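Local coordinates for putative secreted lipase (Streptomyces sp. W007, PDB 5H6B), which probably catalyses the hydrolysis of triacylglycerols as a thermostable secreted class 2 lipase of the alpha/beta-hydrolase clan, at residues I43-V48 / V106-G111; A130-A135 / T193-K198; T147-F152 / E231-G236; F61-G66 / E85-F90. One frame throughout, in Å; residues are numbered along the deposited sequence.

Interactions 1, 2 and 4 reach one parallel sheet; interaction 3 joins a loop to helix 232-237. Along the chain, interaction 4 (61-66 / 85-90) falls between the two segments of interaction 1 (43-48 / 106-111). Interaction 1 closes before interactions 2 and 3 begin, and the segments of those two alternate. Interactions 1 and 2 have centres about 12 Å apart and share the sheet through neighbouring strands 103-108 and 128-134. Interaction 3 brings His232 against Ser109 of interaction 1 and Ala135 of interaction 2, so these three meet at the probable active site. Interaction 4 joins strand 59-63 to helix 80-98. It does not touch interaction 3, and their centres are about 22 Å apart.

Interaction 1 (I43-V48 / V106-G111); sequences IDNWLV and VGHSQG. With ZN (zinc ion), chain B.
Trp46 and Asn45 meet His108 at the end of strand 103-108, just before the probable nucleophile Ser109. The tight part is apolar. Trp46 CH2 comes 3.7 Å from His108 CB, approaching at a slant. The rim of the indole also reaches the strand backbone, with Gly107 C near the ring plane at 4.4 Å from Trp46 CH2. On one face of the indole lies Asn45 CB, 3.7 Å above the plane and offset toward the rim. With CG anti to the backbone N (chi1 -152°), the Asn45 side chain heads for His108, and its amide ends at the edge of the imidazole, the two planes 82° apart. As modelled, Asn45 OD1 is 3.3 Å from His108 ND1, but the turn of this amide is uncertain. An alanine here would probably leave the ND1 edge of His108 without its polar neighbour and open a small gap beside the ring.

The other side of segment 43-48 is looser. Ile43 and Leu47 are exposed, and Asp44 OD1 binds a zinc ion that also carries two waters.

Gly107, Ser109 and Gly111 fit the GxSxG nucleophile elbow of lipases. His108 NE2 bonds to the carbonyl oxygen of His232, so it must be the donor there. That leaves ND1 as a likely acceptor, which an N-H of the Asn45 amide could serve.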
loop_
_atom_site.group_PDB
_atom_site.type_symbol
_atom_site.label_atom_id
_atom_site.label_comp_id
_atom_site.label_asym_id
_atom_site.label_seq_id
_atom_site.Cartn_x
_atom_site.Cartn_y
_atom_site.Cartn_z
ATOM N N ILE A 43 -11.911 -3.960 -2.311
ATOM C CA ILE A 43 -13.023 -3.218 -1.684
ATOM C C ILE A 43 -12.841 -3.048 -0.177
ATOM O O ILE A 43 -12.879 -1.932 0.324
ATOM C CB ILE A 43 -14.398 -3.878 -1.960
ATOM C CG1 ILE A 43 -14.648 -4.019 -3.465
ATOM C CG2 ILE A 43 -15.533 -3.109 -1.282
ATOM C CD1 ILE A 43 -14.342 -2.783 -4.282
ATOM N N ASP A 44 -12.643 -4.158 0.521
ATOM C CA ASP A 44 -12.698 -4.194 1.992
ATOM C C ASP A 44 -11.584 -3.450 2.690
ATOM O O ASP A 44 -11.812 -2.853 3.746
ATOM C CB ASP A 44 -12.718 -5.643 2.511
ATOM C CG ASP A 44 -14.000 -6.366 2.165
ATOM O OD1 ASP A 44 -15.052 -5.713 2.077
ATOM O OD2 ASP A 44 -13.964 -7.595 1.975
ATOM N N ASN A 45 -10.386 -3.485 2.111
ATOM C CA ASN A 45 -9.255 -2.753 2.685
ATOM C C ASN A 45 -9.536 -1.240 2.663
ATOM O O ASN A 45 -9.043 -0.513 3.506
ATOM C CB ASN A 45 -7.960 -3.072 1.924
ATOM C CG ASN A 45 -6.692 -2.929 2.789
ATOM O OD1 ASN A 45 -6.522 -1.987 3.572
ATOM N ND2 ASN A 45 -5.789 -3.854 2.622
ATOM N N TRP A 46 -10.359 -0.792 1.710
ATOM C CA TRP A 46 -10.439 0.609 1.350
ATOM C C TRP A 46 -11.798 1.252 1.582
ATOM O O TRP A 46 -12.027 2.360 1.095
ATOM C CB TRP A 46 -9.999 0.769 -0.112
ATOM C CG TRP A 46 -8.661 0.158 -0.353
ATOM C CD1 TRP A 46 -8.356 -0.807 -1.263
ATOM C CD2 TRP A 46 -7.433 0.457 0.340
ATOM N NE1 TRP A 46 -7.030 -1.122 -1.187
ATOM C CE2 TRP A 46 -6.440 -0.369 -0.203
ATOM C CE3 TRP A 46 -7.081 1.354 1.357
ATOM C CZ2 TRP A 46 -5.123 -0.339 0.233
ATOM C CZ3 TRP A 46 -5.754 1.377 1.807
ATOM C CH2 TRP A 46 -4.794 0.540 1.239
ATOM N N LEU A 47 -12.675 0.606 2.362
ATOM C CA LEU A 47 -13.996 1.183 2.684
ATOM C C LEU A 47 -13.945 2.551 3.392
ATOM O O LEU A 47 -14.891 3.323 3.263
ATOM C CB LEU A 47 -14.850 0.221 3.517
ATOM C CG LEU A 47 -15.315 -1.047 2.783
ATOM C CD1 LEU A 47 -15.969 -1.996 3.773
ATOM C CD2 LEU A 47 -16.269 -0.723 1.650
ATOM N N VAL A 48 -12.874 2.851 4.133
ATOM C CA VAL A 48 -12.722 4.186 4.706
ATOM C C VAL A 48 -11.893 5.076 3.783
ATOM O O VAL A 48 -12.354 6.142 3.393
ATOM C CB VAL A 48 -12.152 4.145 6.144
ATOM C CG1 VAL A 48 -11.919 5.556 6.679
ATOM C CG2 VAL A 48 -13.105 3.384 7.065
ATOM N N VAL A 106 -0.951 4.118 -3.281
ATOM C CA VAL A 106 -1.054 3.952 -1.839
ATOM C C VAL A 106 -1.274 2.473 -1.547
ATOM O O VAL A 106 -2.187 1.863 -2.093
ATOM C CB VAL A 106 -2.197 4.773 -1.212
ATOM C CG1 VAL A 106 -2.178 4.597 0.307
ATOM C CG2 VAL A 106 -2.073 6.251 -1.574
ATOM N N GLY A 107 -0.448 1.916 -0.666
ATOM C CA GLY A 107 -0.520 0.507 -0.336
ATOM C C GLY A 107 -0.397 0.189 1.144
ATOM O O GLY A 107 0.358 0.830 1.870
ATOM N N HIS A 108 -1.127 -0.828 1.576
ATOM C CA HIS A 108 -1.122 -1.277 2.966
ATOM C C HIS A 108 -0.382 -2.592 3.063
ATOM O O HIS A 108 -0.704 -3.534 2.322
ATOM C CB HIS A 108 -2.565 -1.464 3.456
ATOM C CG HIS A 108 -2.670 -1.879 4.897
ATOM N ND1 HIS A 108 -3.785 -2.502 5.415
ATOM C CD2 HIS A 108 -1.787 -1.787 5.917
ATOM C CE1 HIS A 108 -3.586 -2.754 6.694
ATOM N NE2 HIS A 108 -2.381 -2.334 7.020
ATOM N N SER A 109 0.596 -2.660 3.980
ATOM C CA SER A 109 1.238 -3.931 4.350
ATOM C C SER A 109 1.954 -4.525 3.135
ATOM O O SER A 109 2.703 -3.790 2.484
ATOM C CB SER A 109 0.201 -4.885 4.960
ATOM O OG SER A 109 0.844 -6.009 5.508
ATOM N N GLN A 110 1.701 -5.790 2.772
ATOM C CA GLN A 110 2.192 -6.304 1.476
ATOM C C GLN A 110 1.995 -5.333 0.315
ATOM O O GLN A 110 2.872 -5.226 -0.550
ATOM C CB GLN A 110 1.562 -7.644 1.093
ATOM C CG GLN A 110 2.140 -8.260 -0.190
ATOM C CD GLN A 110 1.500 -9.595 -0.583
ATOM O OE1 GLN A 110 0.896 -10.292 0.240
ATOM N NE2 GLN A 110 1.655 -9.958 -1.834
ATOM N N GLY A 111 0.865 -4.636 0.271
ATOM C CA GLY A 111 0.595 -3.721 -0.836
ATOM C C GLY A 111 1.435 -2.453 -0.871
ATOM O O GLY A 111 1.498 -1.787 -1.895
HETATM ZN ZN ZN B . -16.729 -6.828 1.320
HETATM O O HOH W 1 -18.166 -4.712 1.757
HETATM O O HOH W 2 -16.576 -7.668 -0.557
#

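Interaction 2 (A130-A135 / T193-K198); sequences ALVGIA and TVIATK
Val132 and Ile195 touch across two neighbouring strands, with Val132 CG1 4.4 Å from Ile195 CD1. Ile195 has CG1 anti to its carbonyl carbon (chi1 -54°), and an extended chi2 (160°) carries CD1 onward to Val132. The same Val132 CG1 lies 4.3 Å from Thr193 CB. Val132, Ile134, Thr193 and Ile195 all point to one face of the sheet. Helix 240-250 covers that face and touches Ile134, Thr193 and Ile195. Val194 points to the other face. There its strand neighbour, Gly133, has no side chain, and Val194 CG1, anti to the backbone N, comes 4.1 Å from Gly133 O.

Four backbone bonds join the strands. Gly133 uses both its groups: its N donates to Thr193 O at 2.9 Å, and its O accepts from Ile195 N. Thr193 N bonds to Leu131 O, and Ala135 N to Ile195 O. A water donates to both Leu131 O and Thr193 O, giving each carbonyl a second partner. Segments 130-134 and 193-196 run 9° from parallel. They belong to strands 128-134 and 191-196, and this is the regular parallel pairing found in the central sheet of the alpha/beta-hydrolase fold.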
loop_
_atom_site.group_PDB
_atom_site.type_symbol
_atom_site.label_atom_id
_atom_site.label_comp_id
_atom_site.label_asym_id
_atom_site.label_seq_id
_atom_site.Cartn_x
_atom_site.Cartn_y
_atom_site.Cartn_z
ATOM N N ALA A 130 4.451 8.956 -6.877
ATOM C CA ALA A 130 4.562 8.734 -5.440
ATOM C C ALA A 130 4.069 7.348 -5.020
ATOM O O ALA A 130 3.092 6.815 -5.564
ATOM C CB ALA A 130 3.826 9.823 -4.665
ATOM N N LEU A 131 4.802 6.757 -4.075
ATOM C CA LEU A 131 4.417 5.524 -3.442
ATOM C C LEU A 131 4.303 5.778 -1.952
ATOM O O LEU A 131 5.310 6.040 -1.278
ATOM C CB LEU A 131 5.448 4.421 -3.700
ATOM C CG LEU A 131 5.194 3.095 -2.956
ATOM C CD1 LEU A 131 3.798 2.528 -3.209
ATOM C CD2 LEU A 131 6.253 2.084 -3.318
ATOM N N VAL A 132 3.075 5.660 -1.450
ATOM C CA VAL A 132 2.775 5.786 -0.040
ATOM C C VAL A 132 2.500 4.400 0.502
ATOM O O VAL A 132 1.596 3.713 0.028
ATOM C CB VAL A 132 1.558 6.694 0.174
ATOM C CG1 VAL A 132 1.338 6.963 1.656
ATOM C CG2 VAL A 132 1.744 7.990 -0.610
ATOM N N GLY A 133 3.297 4.006 1.492
ATOM C CA GLY A 133 3.211 2.715 2.140
ATOM C C GLY A 133 2.698 2.911 3.555
ATOM O O GLY A 133 3.238 3.724 4.296
ATOM N N ILE A 134 1.649 2.164 3.914
ATOM C CA ILE A 134 1.098 2.158 5.249
ATOM C C ILE A 134 1.423 0.784 5.802
ATOM O O ILE A 134 1.037 -0.225 5.225
ATOM C CB ILE A 134 -0.432 2.373 5.252
ATOM C CG1 ILE A 134 -0.825 3.540 4.349
ATOM C CG2 ILE A 134 -0.923 2.631 6.668
ATOM C CD1 ILE A 134 -2.322 3.768 4.267
ATOM N N ALA A 135 2.170 0.768 6.896
ATOM C CA ALA A 135 2.714 -0.440 7.487
ATOM C C ALA A 135 3.343 -1.409 6.482
ATOM O O ALA A 135 3.129 -2.608 6.573
ATOM C CB ALA A 135 1.657 -1.124 8.336
ATOM N N THR A 193 6.707 7.813 0.743
ATOM C CA THR A 193 6.308 8.054 2.142
ATOM C C THR A 193 6.016 6.693 2.803
ATOM O O THR A 193 5.517 5.768 2.157
ATOM C CB THR A 193 5.073 8.977 2.234
ATOM O OG1 THR A 193 5.287 10.160 1.441
ATOM C CG2 THR A 193 4.755 9.376 3.686
ATOM N N VAL A 194 6.394 6.564 4.069
ATOM C CA VAL A 194 6.093 5.386 4.864
ATOM C C VAL A 194 5.474 5.876 6.170
ATOM O O VAL A 194 6.010 6.773 6.827
ATOM C CB VAL A 194 7.332 4.532 5.163
ATOM C CG1 VAL A 194 6.974 3.352 6.053
ATOM C CG2 VAL A 194 7.970 4.035 3.885
ATOM N N ILE A 195 4.323 5.303 6.511
ATOM C CA ILE A 195 3.648 5.581 7.756
ATOM C C ILE A 195 3.609 4.246 8.488
ATOM O O ILE A 195 3.033 3.271 7.998
ATOM C CB ILE A 195 2.232 6.135 7.527
ATOM C CG1 ILE A 195 2.267 7.359 6.606
ATOM C CG2 ILE A 195 1.578 6.469 8.859
ATOM C CD1 ILE A 195 0.953 7.668 5.944
ATOM N N ALA A 196 4.247 4.221 9.659
ATOM C CA ALA A 196 4.383 3.051 10.483
ATOM C C ALA A 196 3.859 3.345 11.868
ATOM O O ALA A 196 3.781 4.514 12.286
ATOM C CB ALA A 196 5.844 2.632 10.557
ATOM N N THR A 197 3.520 2.268 12.576
ATOM C CA THR A 197 3.073 2.341 13.972
ATOM C C THR A 197 4.002 1.478 14.839
ATOM O O THR A 197 4.373 0.342 14.477
ATOM C CB THR A 197 1.604 1.898 14.161
ATOM O OG1 THR A 197 1.308 1.797 15.553
ATOM C CG2 THR A 197 1.305 0.544 13.497
ATOM N N LYS A 198 4.335 2.005 16.007
ATOM C CA LYS A 198 5.266 1.357 16.909
ATOM C C LYS A 198 4.593 0.170 17.575
ATOM O O LYS A 198 5.268 -0.652 18.140
ATOM C CB LYS A 198 5.764 2.341 17.969
ATOM C CG LYS A 198 4.826 2.498 19.157
ATOM C CD LYS A 198 5.073 3.773 19.929
ATOM C CE LYS A 198 6.422 3.780 20.604
ATOM N NZ LYS A 198 6.611 5.111 21.240
HETATM O O HOH W 3 6.724 4.303 0.313
#

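Interaction 3 (T147-F152 / E231-G236); sequences TKLLPF and EHVAIG
Glu231 OE2 is gripped by two donors and meets the tip of Phe152. Val233 N donates to Glu231 OE2 at 2.9 Å from above the carboxylate plane, and Gln201 NE2 gives a second bond. Glu231 is the N-cap of helix 232-237, a short and weakly bonded helix. Ala234 N donates to the other oxygen, Glu231 OE1, at 2.8 Å on the syn side. The chain is curled to do this: CG sits between the backbone N and the carbonyl carbon (chi1 52°), and chi2 bends it again. Both oxygens are thus held at the helix start, where the two N-H groups would probably favour the negative charge.

Phe152 and Glu231 reach toward each other tip to tip, the ring and carboxylate planes 22° apart. Phe152 CZ is 3.6 Å from Glu231 OE2. Val233 slides past the ring in the opposite direction. Val233 CG2 makes a CH-pi contact over one face, 3.9 Å from the Phe152 ring centroid and offset toward the rim.

The cap binds the two residues after His232, whose own N is held by Gln201 OE1. His232 bonds through NE2 to Ser109 OG and through ND1 to Asp200 OD2, consistent with the Ser-His-Asp triad of a lipase. Segment 147-152 therefore packs beside the probable active site. The inner touch is made by Leu149 CD2, a single methyl that lies 3.7 Å from His232 CD2 and 3.8 Å from Val233 CG2.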
loop_
_atom_site.group_PDB
_atom_site.type_symbol
_atom_site.label_atom_id
_atom_site.label_comp_id
_atom_site.label_asym_id
_atom_site.label_seq_id
_atom_site.Cartn_x
_atom_site.Cartn_y
_atom_site.Cartn_z
ATOM N N THR A 147 1.182 -14.841 10.832
ATOM C CA THR A 147 0.127 -15.544 11.572
ATOM C C THR A 147 -0.662 -14.605 12.496
ATOM O O THR A 147 -1.798 -14.894 12.837
ATOM C CB THR A 147 0.660 -16.741 12.407
ATOM O OG1 THR A 147 1.505 -16.270 13.465
ATOM C CG2 THR A 147 1.424 -17.750 11.534
ATOM N N LYS A 148 -0.079 -13.477 12.887
ATOM C CA LYS A 148 -0.807 -12.486 13.677
ATOM C C LYS A 148 -1.904 -11.731 12.911
ATOM O O LYS A 148 -2.728 -11.055 13.536
ATOM C CB LYS A 148 0.166 -11.531 14.376
ATOM C CG LYS A 148 1.148 -12.281 15.269
ATOM C CD LYS A 148 1.602 -11.457 16.463
ATOM C CE LYS A 148 2.818 -12.083 17.139
ATOM N NZ LYS A 148 2.533 -13.490 17.535
ATOM N N LEU A 149 -1.917 -11.846 11.581
ATOM C CA LEU A 149 -3.078 -11.421 10.775
ATOM C C LEU A 149 -4.316 -12.324 10.900
ATOM O O LEU A 149 -5.437 -11.853 10.729
ATOM C CB LEU A 149 -2.721 -11.338 9.298
ATOM C CG LEU A 149 -1.700 -10.309 8.844
ATOM C CD1 LEU A 149 -1.206 -10.641 7.437
ATOM C CD2 LEU A 149 -2.274 -8.890 8.931
ATOM N N LEU A 150 -4.113 -13.605 11.192
ATOM C CA LEU A 150 -5.189 -14.602 11.103
ATOM C C LEU A 150 -6.439 -14.298 11.940
ATOM O O LEU A 150 -7.560 -14.507 11.465
ATOM C CB LEU A 150 -4.658 -16.001 11.423
ATOM C CG LEU A 150 -3.629 -16.578 10.445
ATOM C CD1 LEU A 150 -3.216 -17.942 10.966
ATOM C CD2 LEU A 150 -4.150 -16.692 9.020
ATOM N N PRO A 151 -6.272 -13.752 13.155
ATOM C CA PRO A 151 -7.480 -13.437 13.927
ATOM C C PRO A 151 -8.436 -12.439 13.257
ATOM O O PRO A 151 -9.616 -12.388 13.619
ATOM C CB PRO A 151 -6.915 -12.855 15.227
ATOM C CG PRO A 151 -5.553 -13.479 15.347
ATOM C CD PRO A 151 -5.048 -13.510 13.938
ATOM N N PHE A 152 -7.922 -11.636 12.322
ATOM C CA PHE A 152 -8.725 -10.672 11.588
ATOM C C PHE A 152 -9.371 -11.295 10.362
ATOM O O PHE A 152 -10.352 -10.771 9.859
ATOM C CB PHE A 152 -7.862 -9.472 11.162
ATOM C CG PHE A 152 -7.347 -8.651 12.315
ATOM C CD1 PHE A 152 -8.087 -7.596 12.804
ATOM C CD2 PHE A 152 -6.113 -8.942 12.913
ATOM C CE1 PHE A 152 -7.628 -6.836 13.865
ATOM C CE2 PHE A 152 -5.645 -8.192 13.982
ATOM C CZ PHE A 152 -6.402 -7.126 14.454
ATOM N N GLU A 231 -2.638 -0.819 15.603
ATOM C CA GLU A 231 -1.707 -1.876 15.231
ATOM C C GLU A 231 -1.738 -2.056 13.695
ATOM O O GLU A 231 -2.200 -1.170 12.969
ATOM C CB GLU A 231 -1.971 -3.162 16.044
ATOM C CG GLU A 231 -3.407 -3.699 16.064
ATOM C CD GLU A 231 -3.972 -3.952 14.681
ATOM O OE1 GLU A 231 -4.805 -3.130 14.212
ATOM O OE2 GLU A 231 -3.568 -4.953 14.041
ATOM N N HIS A 232 -1.238 -3.183 13.210
ATOM C CA HIS A 232 -0.949 -3.366 11.799
ATOM C C HIS A 232 -2.191 -3.260 10.895
ATOM O O HIS A 232 -2.135 -2.636 9.828
ATOM C CB HIS A 232 -0.250 -4.705 11.598
ATOM C CG HIS A 232 0.193 -4.954 10.196
ATOM N ND1 HIS A 232 1.358 -4.433 9.673
ATOM C CD2 HIS A 232 -0.368 -5.691 9.206
ATOM C CE1 HIS A 232 1.486 -4.819 8.417
ATOM N NE2 HIS A 232 0.459 -5.593 8.113
ATOM N N VAL A 233 -3.299 -3.855 11.321
ATOM C CA VAL A 233 -4.476 -3.894 10.476
ATOM C C VAL A 233 -5.213 -2.560 10.501
ATOM O O VAL A 233 -5.545 -2.024 9.449
ATOM C CB VAL A 233 -5.391 -5.102 10.831
ATOM C CG1 VAL A 233 -6.695 -5.069 10.029
ATOM C CG2 VAL A 233 -4.632 -6.398 10.536
ATOM N N ALA A 234 -5.422 -2.036 11.703
ATOM C CA ALA A 234 -6.158 -0.807 11.914
ATOM C C ALA A 234 -5.576 0.371 11.152
ATOM O O ALA A 234 -6.328 1.128 10.531
ATOM C CB ALA A 234 -6.225 -0.477 13.401
ATOM N N ILE A 235 -4.249 0.506 11.184
ATOM C CA ILE A 235 -3.573 1.655 10.571
ATOM C C ILE A 235 -3.879 1.786 9.067
ATOM O O ILE A 235 -4.022 2.895 8.571
ATOM C CB ILE A 235 -2.045 1.659 10.853
ATOM C CG1 ILE A 235 -1.407 3.018 10.495
ATOM C CG2 ILE A 235 -1.321 0.544 10.120
ATOM C CD1 ILE A 235 0.084 3.062 10.790
ATOM N N GLY A 236 -4.007 0.671 8.355
ATOM C CA GLY A 236 -4.325 0.726 6.925
ATOM C C GLY A 236 -5.773 0.569 6.513
ATOM O O GLY A 236 -6.080 0.615 5.321
#

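Interaction 4 (F61-G66 / E85-F90); sequences FSLDYG and EQLDVF. With ZN (zinc ion), chain C.
Phe90 has CG anti to its backbone N (chi1 -171°), which sets CG on the strand side of the helix, and its ring meets Leu63. Leu63 CB points from the strand toward the helix and lies over the centre of that ring. This is a CH-pi contact, with Leu63 CB 3.5 Å from the Phe90 ring centroid. Leu63 CG sits between the backbone N and the carbonyl carbon (chi1 88°), the crowded position. An extended chi2 (168°) then carries Leu63 CD1 to the helix backbone, 3.7 Å from Leu87 CA. Phe61 CB reaches the edge of the same ring, 3.9 Å from Phe90 CE2. Phe90 CZ lies 3.6 Å from Ser62 O. An alanine at Phe90 would probably open a gap between helix and strand and leave the CB atoms of Leu63 and Phe61 without the ring they pack on.

The polar end of the contact is Gln86, extended beyond CG. Gln86 OE1 accepts a nearly straight 2.9 Å bond from Gly66 N, in the carbonyl plane and on a lone pair. Gln86 NE2 bonds to Gln67 OE1, so both ends of the amide are held. Asp64 turns its carboxylate away from the helix, and its OD2 binds a zinc ion together with His75.

Strand 61-63 and helix 85-90 run roughly antiparallel. Helix 80-98 carries the chain from strand 59-63 to strand 103-108 in a beta-alpha-beta crossover. Between those strands lies strand 32-35, whose Val33 also touches Phe90, while Leu87 packs on helix 115-121.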
loop_
_atom_site.group_PDB
_atom_site.type_symbol
_atom_site.label_atom_id
_atom_site.label_comp_id
_atom_site.label_asym_id
_atom_site.label_seq_id
_atom_site.Cartn_x
_atom_site.Cartn_y
_atom_site.Cartn_z
ATOM N N PHE A 61 -8.669 4.328 -7.702
ATOM C CA PHE A 61 -8.794 2.996 -8.285
ATOM C C PHE A 61 -8.154 2.000 -7.336
ATOM O O PHE A 61 -7.191 2.348 -6.643
ATOM C CB PHE A 61 -8.099 2.931 -9.642
ATOM C CG PHE A 61 -8.746 3.794 -10.683
ATOM C CD1 PHE A 61 -8.436 5.150 -10.773
ATOM C CD2 PHE A 61 -9.696 3.257 -11.564
ATOM C CE1 PHE A 61 -9.052 5.952 -11.716
ATOM C CE2 PHE A 61 -10.309 4.060 -12.507
ATOM C CZ PHE A 61 -9.985 5.406 -12.586
ATOM N N SER A 62 -8.696 0.785 -7.280
ATOM C CA SER A 62 -8.161 -0.262 -6.401
ATOM C C SER A 62 -8.211 -1.601 -7.099
ATOM O O SER A 62 -9.221 -1.935 -7.695
ATOM C CB SER A 62 -8.972 -0.318 -5.116
ATOM O OG SER A 62 -10.313 -0.702 -5.381
ATOM N N LEU A 63 -7.120 -2.357 -7.042
ATOM C CA LEU A 63 -7.035 -3.663 -7.717
ATOM C C LEU A 63 -7.061 -4.820 -6.751
ATOM O O LEU A 63 -6.674 -4.686 -5.579
ATOM C CB LEU A 63 -5.734 -3.779 -8.529
ATOM C CG LEU A 63 -4.438 -4.298 -7.857
ATOM C CD1 LEU A 63 -3.356 -4.621 -8.878
ATOM C CD2 LEU A 63 -3.912 -3.306 -6.827
ATOM N N ASP A 64 -7.434 -5.977 -7.288
ATOM C CA ASP A 64 -7.243 -7.265 -6.635
ATOM C C ASP A 64 -5.950 -7.865 -7.166
ATOM O O ASP A 64 -5.716 -7.791 -8.340
ATOM C CB ASP A 64 -8.394 -8.208 -7.012
ATOM C CG ASP A 64 -9.470 -8.306 -5.959
ATOM O OD1 ASP A 64 -9.454 -7.593 -4.937
ATOM O OD2 ASP A 64 -10.343 -9.170 -6.152
ATOM N N TYR A 65 -5.156 -8.531 -6.335
ATOM C CA TYR A 65 -3.866 -9.104 -6.771
ATOM C C TYR A 65 -3.573 -10.309 -5.899
ATOM O O TYR A 65 -3.991 -10.319 -4.756
ATOM C CB TYR A 65 -2.712 -8.068 -6.704
ATOM C CG TYR A 65 -2.172 -7.751 -5.316
ATOM C CD1 TYR A 65 -1.282 -8.612 -4.677
ATOM C CD2 TYR A 65 -2.544 -6.594 -4.648
ATOM C CE1 TYR A 65 -0.784 -8.338 -3.416
ATOM C CE2 TYR A 65 -2.052 -6.310 -3.383
ATOM C CZ TYR A 65 -1.165 -7.187 -2.768
ATOM O OH TYR A 65 -0.656 -6.943 -1.504
ATOM N N GLY A 66 -2.870 -11.314 -6.430
ATOM C CA GLY A 66 -2.460 -12.476 -5.651
ATOM C C GLY A 66 -3.615 -13.391 -5.305
ATOM O O GLY A 66 -3.552 -14.109 -4.300
ATOM N N GLU A 85 3.248 -7.923 -11.522
ATOM C CA GLU A 85 2.841 -7.872 -12.932
ATOM C C GLU A 85 1.378 -7.501 -13.068
ATOM O O GLU A 85 1.030 -6.728 -13.955
ATOM C CB GLU A 85 3.158 -9.177 -13.681
ATOM C CG GLU A 85 2.696 -9.246 -15.152
ATOM C CD GLU A 85 3.082 -8.031 -16.026
ATOM O OE1 GLU A 85 4.176 -7.436 -15.832
ATOM O OE2 GLU A 85 2.278 -7.670 -16.927
ATOM N N GLN A 86 0.516 -8.010 -12.185
ATOM C CA GLN A 86 -0.908 -7.581 -12.185
ATOM C C GLN A 86 -1.041 -6.072 -11.956
ATOM O O GLN A 86 -1.872 -5.397 -12.580
ATOM C CB GLN A 86 -1.710 -8.308 -11.111
ATOM C CG GLN A 86 -1.862 -9.793 -11.320
ATOM C CD GLN A 86 -2.544 -10.437 -10.142
ATOM O OE1 GLN A 86 -1.925 -10.715 -9.121
ATOM N NE2 GLN A 86 -3.831 -10.674 -10.274
ATOM N N LEU A 87 -0.218 -5.562 -11.042
ATOM C CA LEU A 87 -0.169 -4.131 -10.735
ATOM C C LEU A 87 0.257 -3.332 -11.972
ATOM O O LEU A 87 -0.344 -2.294 -12.280
ATOM C CB LEU A 87 0.786 -3.870 -9.554
ATOM C CG LEU A 87 1.074 -2.414 -9.187
ATOM C CD1 LEU A 87 -0.198 -1.719 -8.741
ATOM C CD2 LEU A 87 2.154 -2.319 -8.117
ATOM N N ASP A 88 1.281 -3.841 -12.663
ATOM C CA ASP A 88 1.767 -3.278 -13.935
ATOM C C ASP A 88 0.635 -3.077 -14.945
ATOM O O ASP A 88 0.386 -1.937 -15.378
ATOM C CB ASP A 88 2.879 -4.174 -14.517
ATOM C CG ASP A 88 3.641 -3.533 -15.681
ATOM O OD1 ASP A 88 3.281 -2.424 -16.160
ATOM O OD2 ASP A 88 4.618 -4.181 -16.112
ATOM N N VAL A 89 -0.054 -4.171 -15.288
ATOM C CA VAL A 89 -1.228 -4.134 -16.196
ATOM C C VAL A 89 -2.300 -3.157 -15.686
ATOM O O VAL A 89 -2.862 -2.361 -16.457
ATOM C CB VAL A 89 -1.853 -5.546 -16.370
ATOM C CG1 VAL A 89 -3.225 -5.484 -17.038
ATOM C CG2 VAL A 89 -0.913 -6.456 -17.155
ATOM N N PHE A 90 -2.571 -3.206 -14.384
ATOM C CA PHE A 90 -3.615 -2.356 -13.793
ATOM C C PHE A 90 -3.290 -0.854 -13.888
ATOM O O PHE A 90 -4.171 -0.056 -14.223
ATOM C CB PHE A 90 -3.896 -2.774 -12.347
ATOM C CG PHE A 90 -5.093 -2.097 -11.738
ATOM C CD1 PHE A 90 -6.360 -2.619 -11.909
ATOM C CD2 PHE A 90 -4.949 -0.927 -10.989
ATOM C CE1 PHE A 90 -7.464 -2.003 -11.344
ATOM C CE2 PHE A 90 -6.045 -0.312 -10.415
ATOM C CZ PHE A 90 -7.310 -0.852 -10.596
HETATM ZN ZN ZN C . -11.334 -10.209 -4.992
#